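Side-chain contacts in fructosyl amine:oxygen oxidoreductase (Neosartorya fumigata, PDB 4WCT), which probably catalyses the oxidative deglycation of fructosyl amines (Amadori products) with bound flavin-adenine dinucleotide and molecular oxygen: residues E331-A334 with R335-F339; G265-E268 with V269-Y272. One frame throughout, in Å; residues are numbered along the deposited sequence.

Contact 1 of 2, residues E331-A334 with R335-F339; sequences EAEA and RARDF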
loop_
_atom_site.group_PDB
_atom_site.type_symbol
_atom_site.label_atom_id
_atom_site.label_comp_id
_atom_site.label_asym_id
_atom_site.label_seq_id
_atom_site.Cartn_x
_atom_site.Cartn_y
_atom_site.Cartn_z
ATOM N N GLU A 331 20.836 6.368 5.146
ATOM C CA GLU A 331 20.730 7.045 3.842
ATOM C C GLU A 331 19.271 7.465 3.531
ATOM O O GLU A 331 19.054 8.458 2.833
ATOM C CB GLU A 331 21.335 6.192 2.702
ATOM C CG GLU A 331 20.468 4.990 2.377
ATOM C CD GLU A 331 21.180 3.682 2.148
ATOM O OE1 GLU A 331 22.272 3.639 1.510
ATOM O OE2 GLU A 331 20.492 2.664 2.319
ATOM N N ALA A 332 18.304 6.774 4.122
ATOM C CA ALA A 332 16.896 7.110 3.889
ATOM C C ALA A 332 16.520 8.301 4.779
ATOM O O ALA A 332 15.866 9.247 4.308
ATOM C CB ALA A 332 15.988 5.931 4.168
ATOM N N GLU A 333 16.993 8.310 6.025
ATOM C CA GLU A 333 16.858 9.494 6.860
ATOM C C GLU A 333 17.436 10.735 6.179
ATOM O O GLU A 333 16.791 11.800 6.135
ATOM C CB GLU A 333 17.518 9.292 8.220
ATOM C CG GLU A 333 17.552 10.583 9.045
ATOM C CD GLU A 333 18.343 10.477 10.330
ATOM O OE1 GLU A 333 19.181 9.547 10.482
ATOM O OE2 GLU A 333 18.220 11.406 11.152
ATOM N N ALA A 334 18.604 10.594 5.542
ATOM C CA ALA A 334 19.232 11.737 4.889
ATOM C C ALA A 334 18.389 12.245 3.712
ATOM O O ALA A 334 18.294 13.456 3.508
ATOM C CB ALA A 334 20.652 11.398 4.450
ATOM N N ARG A 335 17.764 11.331 2.969
ATOM C CA ARG A 335 16.898 11.723 1.853
ATOM C C ARG A 335 15.658 12.455 2.370
ATOM O O ARG A 335 15.208 13.428 1.763
ATOM C CB ARG A 335 16.507 10.528 0.990
ATOM C CG ARG A 335 17.652 9.982 0.160
ATOM C CD ARG A 335 17.209 8.863 -0.770
ATOM N NE ARG A 335 16.674 7.732 -0.049
ATOM C CZ ARG A 335 17.296 6.576 0.130
ATOM N NH1 ARG A 335 18.526 6.390 -0.340
ATOM N NH2 ARG A 335 16.675 5.594 0.788
ATOM N N ALA A 336 15.117 11.980 3.488
ATOM C CA ALA A 336 13.970 12.667 4.108
ATOM C C ALA A 336 14.338 14.078 4.516
ATOM O O ALA A 336 13.558 15.012 4.322
ATOM C CB ALA A 336 13.424 11.910 5.308
ATOM N N ARG A 337 15.535 14.263 5.048
ATOM C CA ARG A 337 15.950 15.580 5.484
ATOM C C ARG A 337 16.241 16.494 4.309
ATOM O O ARG A 337 15.986 17.695 4.378
ATOM C CB ARG A 337 17.161 15.477 6.409
ATOM C CG ARG A 337 16.850 14.803 7.721
ATOM C CD ARG A 337 17.996 14.927 8.675
ATOM N NE ARG A 337 17.785 14.150 9.898
ATOM C CZ ARG A 337 16.973 14.507 10.887
ATOM N NH1 ARG A 337 16.345 15.668 10.851
ATOM N NH2 ARG A 337 16.762 13.698 11.933
ATOM N N ASP A 338 16.726 15.922 3.210
ATOM C CA ASP A 338 16.870 16.654 1.955
ATOM C C ASP A 338 15.514 17.181 1.423
ATOM O O ASP A 338 15.395 18.355 1.072
ATOM C CB ASP A 338 17.508 15.750 0.903
ATOM C CG ASP A 338 17.578 16.407 -0.471
ATOM O OD1 ASP A 338 18.407 17.315 -0.642
ATOM O OD2 ASP A 338 16.752 16.086 -1.363
ATOM N N PHE A 339 14.477 16.340 1.477
ATOM C CA PHE A 339 13.126 16.769 1.126
ATOM C C PHE A 339 12.697 17.924 2.026
ATOM O O PHE A 339 12.155 18.930 1.550
ATOM C CB PHE A 339 12.139 15.606 1.266
ATOM C CG PHE A 339 10.698 15.997 1.128
ATOM C CD1 PHE A 339 10.059 15.995 -0.103
ATOM C CD2 PHE A 339 9.959 16.301 2.245
ATOM C CE1 PHE A 339 8.724 16.347 -0.225
ATOM C CE2 PHE A 339 8.646 16.712 2.133
ATOM C CZ PHE A 339 8.018 16.738 0.878
#

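Contact 2 of 2, residues G265-E268 with V269-Y272; sequences GPEE and VKQY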
loop_
_atom_site.group_PDB
_atom_site.type_symbol
_atom_site.label_atom_id
_atom_site.label_comp_id
_atom_site.label_asym_id
_atom_site.label_seq_id
_atom_site.Cartn_x
_atom_site.Cartn_y
_atom_site.Cartn_z
ATOM N N GLY A 265 5.540 20.346 18.072
ATOM C CA GLY A 265 5.182 20.948 19.366
ATOM C C GLY A 265 3.742 21.436 19.408
ATOM O O GLY A 265 3.047 21.518 18.393
ATOM N N PRO A 266 3.243 21.717 20.616
ATOM C CA PRO A 266 1.811 21.898 20.799
ATOM C C PRO A 266 1.224 23.206 20.274
ATOM O O PRO A 266 0.039 23.239 19.914
ATOM C CB PRO A 266 1.649 21.813 22.313
ATOM C CG PRO A 266 2.977 22.205 22.855
ATOM C CD PRO A 266 3.984 21.679 21.889
ATOM N N GLU A 267 2.071 24.227 20.083
ATOM C CA GLU A 267 1.619 25.464 19.436
ATOM C C GLU A 267 1.884 25.414 17.933
ATOM O O GLU A 267 0.990 25.716 17.143
ATOM C CB GLU A 267 2.313 26.718 20.008
ATOM C CG GLU A 267 1.973 27.019 21.471
ATOM C CD GLU A 267 0.522 27.446 21.686
ATOM O OE1 GLU A 267 -0.296 27.431 20.740
ATOM O OE2 GLU A 267 0.215 27.893 22.805
ATOM N N GLU A 268 3.091 25.012 17.535
ATOM C CA GLU A 268 3.432 25.056 16.099
ATOM C C GLU A 268 2.539 24.123 15.282
ATOM O O GLU A 268 2.168 24.483 14.158
ATOM C CB GLU A 268 4.893 24.733 15.845
ATOM C CG GLU A 268 5.247 23.309 16.206
ATOM C CD GLU A 268 6.659 22.890 15.835
ATOM O OE1 GLU A 268 7.438 23.639 15.202
ATOM O OE2 GLU A 268 7.010 21.774 16.218
ATOM N N VAL A 269 2.062 23.041 15.898
ATOM C CA VAL A 269 1.279 22.042 15.181
ATOM C C VAL A 269 -0.041 22.592 14.682
ATOM O O VAL A 269 -0.591 22.116 13.694
ATOM C CB VAL A 269 1.052 20.780 16.015
ATOM C CG1 VAL A 269 -0.005 20.984 17.078
ATOM C CG2 VAL A 269 0.732 19.593 15.107
ATOM N N LYS A 270 -0.534 23.656 15.322
ATOM C CA LYS A 270 -1.872 24.109 15.010
ATOM C C LYS A 270 -1.995 24.728 13.629
ATOM O O LYS A 270 -3.086 24.807 13.115
ATOM C CB LYS A 270 -2.358 25.087 16.097
ATOM C CG LYS A 270 -2.370 24.460 17.484
ATOM C CD LYS A 270 -3.008 25.388 18.510
ATOM C CE LYS A 270 -2.999 24.770 19.898
ATOM N NZ LYS A 270 -3.227 25.847 20.890
ATOM N N GLN A 271 -0.890 25.166 13.031
ATOM C CA GLN A 271 -0.890 25.646 11.662
ATOM C C GLN A 271 -0.977 24.541 10.625
ATOM O O GLN A 271 -1.378 24.793 9.478
ATOM C CB GLN A 271 0.348 26.529 11.357
ATOM C CG GLN A 271 0.324 27.904 11.985
ATOM C CD GLN A 271 -0.848 28.720 11.511
ATOM O OE1 GLN A 271 -1.883 28.781 12.208
ATOM N NE2 GLN A 271 -0.681 29.424 10.361
ATOM N N TYR A 272 -0.597 23.331 11.019
ATOM C CA TYR A 272 -0.388 22.230 10.088
ATOM C C TYR A 272 -1.671 21.413 9.943
ATOM O O TYR A 272 -1.713 20.236 10.283
ATOM C CB TYR A 272 0.751 21.311 10.554
ATOM C CG TYR A 272 2.150 21.914 10.499
ATOM C CD1 TYR A 272 2.580 22.783 11.495
ATOM C CD2 TYR A 272 3.099 21.442 9.584
ATOM C CE1 TYR A 272 3.837 23.305 11.483
ATOM C CE2 TYR A 272 4.376 21.973 9.551
ATOM C CZ TYR A 272 4.738 22.904 10.493
ATOM O OH TYR A 272 6.019 23.402 10.537
HETATM O O HOH W 1 6.770 24.665 12.645
#

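Contact 1 of 2, residues E331-A334 with R335-F339
Four successive i to i+4 backbone bonds tie E331-A334 to R335-F339 within the helix 330-343, from R335 N to E331 O, A336 N to A332 O, R337 N to E333 O and D338 N to A334 O. They run from 2.9 Å for D338 N to A334 O up to 3.2 Å for R335 N to E331 O, so the hand-over between the segments is ordinary alpha-helix. On one flank E333 and R337 lie side by side and form a salt bridge one turn apart. R337 approaches side-on, and both its NE and NH2 converge on the same carboxylate oxygen, E333 OE2. The NH2 bond, 2.8 Å from R337 NH2 to E333 OE2, uses the anti lone pair; NE, 3.0 Å from OE2, comes in from above the carboxylate plane. OE2 nevertheless lies in the guanidinium plane, and the two flat groups are turned 55° against each other. With CG anti to its backbone N (chi1 172°) and an extended chain, E333 brings its carboxylate level with the arginine head, whose NH1 is bound by the carbonyls of A348 and R350. R335 behaves differently: bent at chi3 (-61°), it folds back along the helix until its guanidinium lies under E331 O, which sits 3.6 Å above the plane over its centre. R335 NH2 packs 3.5 Å from A332 CB, and R335 NH1 is 3.6 Å from E331 CG. The two charged ends do not pair directly: R335 NE forms a salt bridge with D300, while R335 NH2 and E331 OE2 both bond to the hydroxyl of Y305. The small side chains of A332 and A336 rest on strands 253-263 and 295-310, the arrangement of an amphipathic helix laid over a beta-sheet, here with an i to i+4 Glu-Arg salt bridge on its flank.

Contact 2 of 2, residues G265-E268 with V269-Y272
V269 N binds G265 O at 3.1 Å, closing the first turn of a short, irregular helical stretch after strand 253-263. The valine side chain lies against the same carbonyl: CG1 stands between its backbone N and carbonyl carbon (chi1 76°), which places it 3.4 Å from G265 O and close to P266 O as well. V269 itself is buried and also packs on M264 and P289. At K270 the bonding shifts to a tighter spacing, for its backbone N reaches E267 O, 3.1 Å away, three residues back. The K270 chain then runs extended beside the bent side chain of E267, its CE passing 3.4 Å from P266 O. Their ends form a weak salt bridge on the exposed side, with K270 NZ 3.3 Å from E267 OE1. Q271 continues the three-residue spacing through a weak bond from its N to E268 O, while its NE2 turns outward to the carbonyl of P157. Y272 ends the segment with its ring edge toward E268 O, which lies in the ring plane 3.2 Å from Y272 CD1. Its hydroxyl binds H346 and shares a water with E268 OE1; the water donates to the carboxylate. The other oxygen, E268 OE2, receives the backbone N of G265 in a nearly straight bond (2.8 Å, 177°) on its anti lone pair and forms a salt bridge with R350. The turn thus carries two unlike ion pairs, one internal (E267-K270) and one to R350 outside it. The E267-K270 pair is long and solvent-facing, and probably adds little rigidity, whereas the E268 carboxylate is held at both oxygens, which should favour its ionised form and tie the start of the turn to E268, with a water bridging on to Y272.

Overall arrangement
The two contacts come in series along the chain, 265-272 before 331-339; their centres lie 23 Å apart, and their nearest atoms, about 10 Å apart, do not touch. They are nevertheless joined through R350: its carbonyl takes a bond from R337 of contact 1, while its NH2 forms a salt bridge with E268 of contact 2. Strand 253-263, on which the helix of contact 1 rests, also leads directly into the turn of contact 2. Contact 1 does not touch the cofactor, the side chain of A332 being about 10 Å from the bound FAD; contact 2 is more peripheral, its centre 28 Å from that of the chain against 21 Å for contact 1.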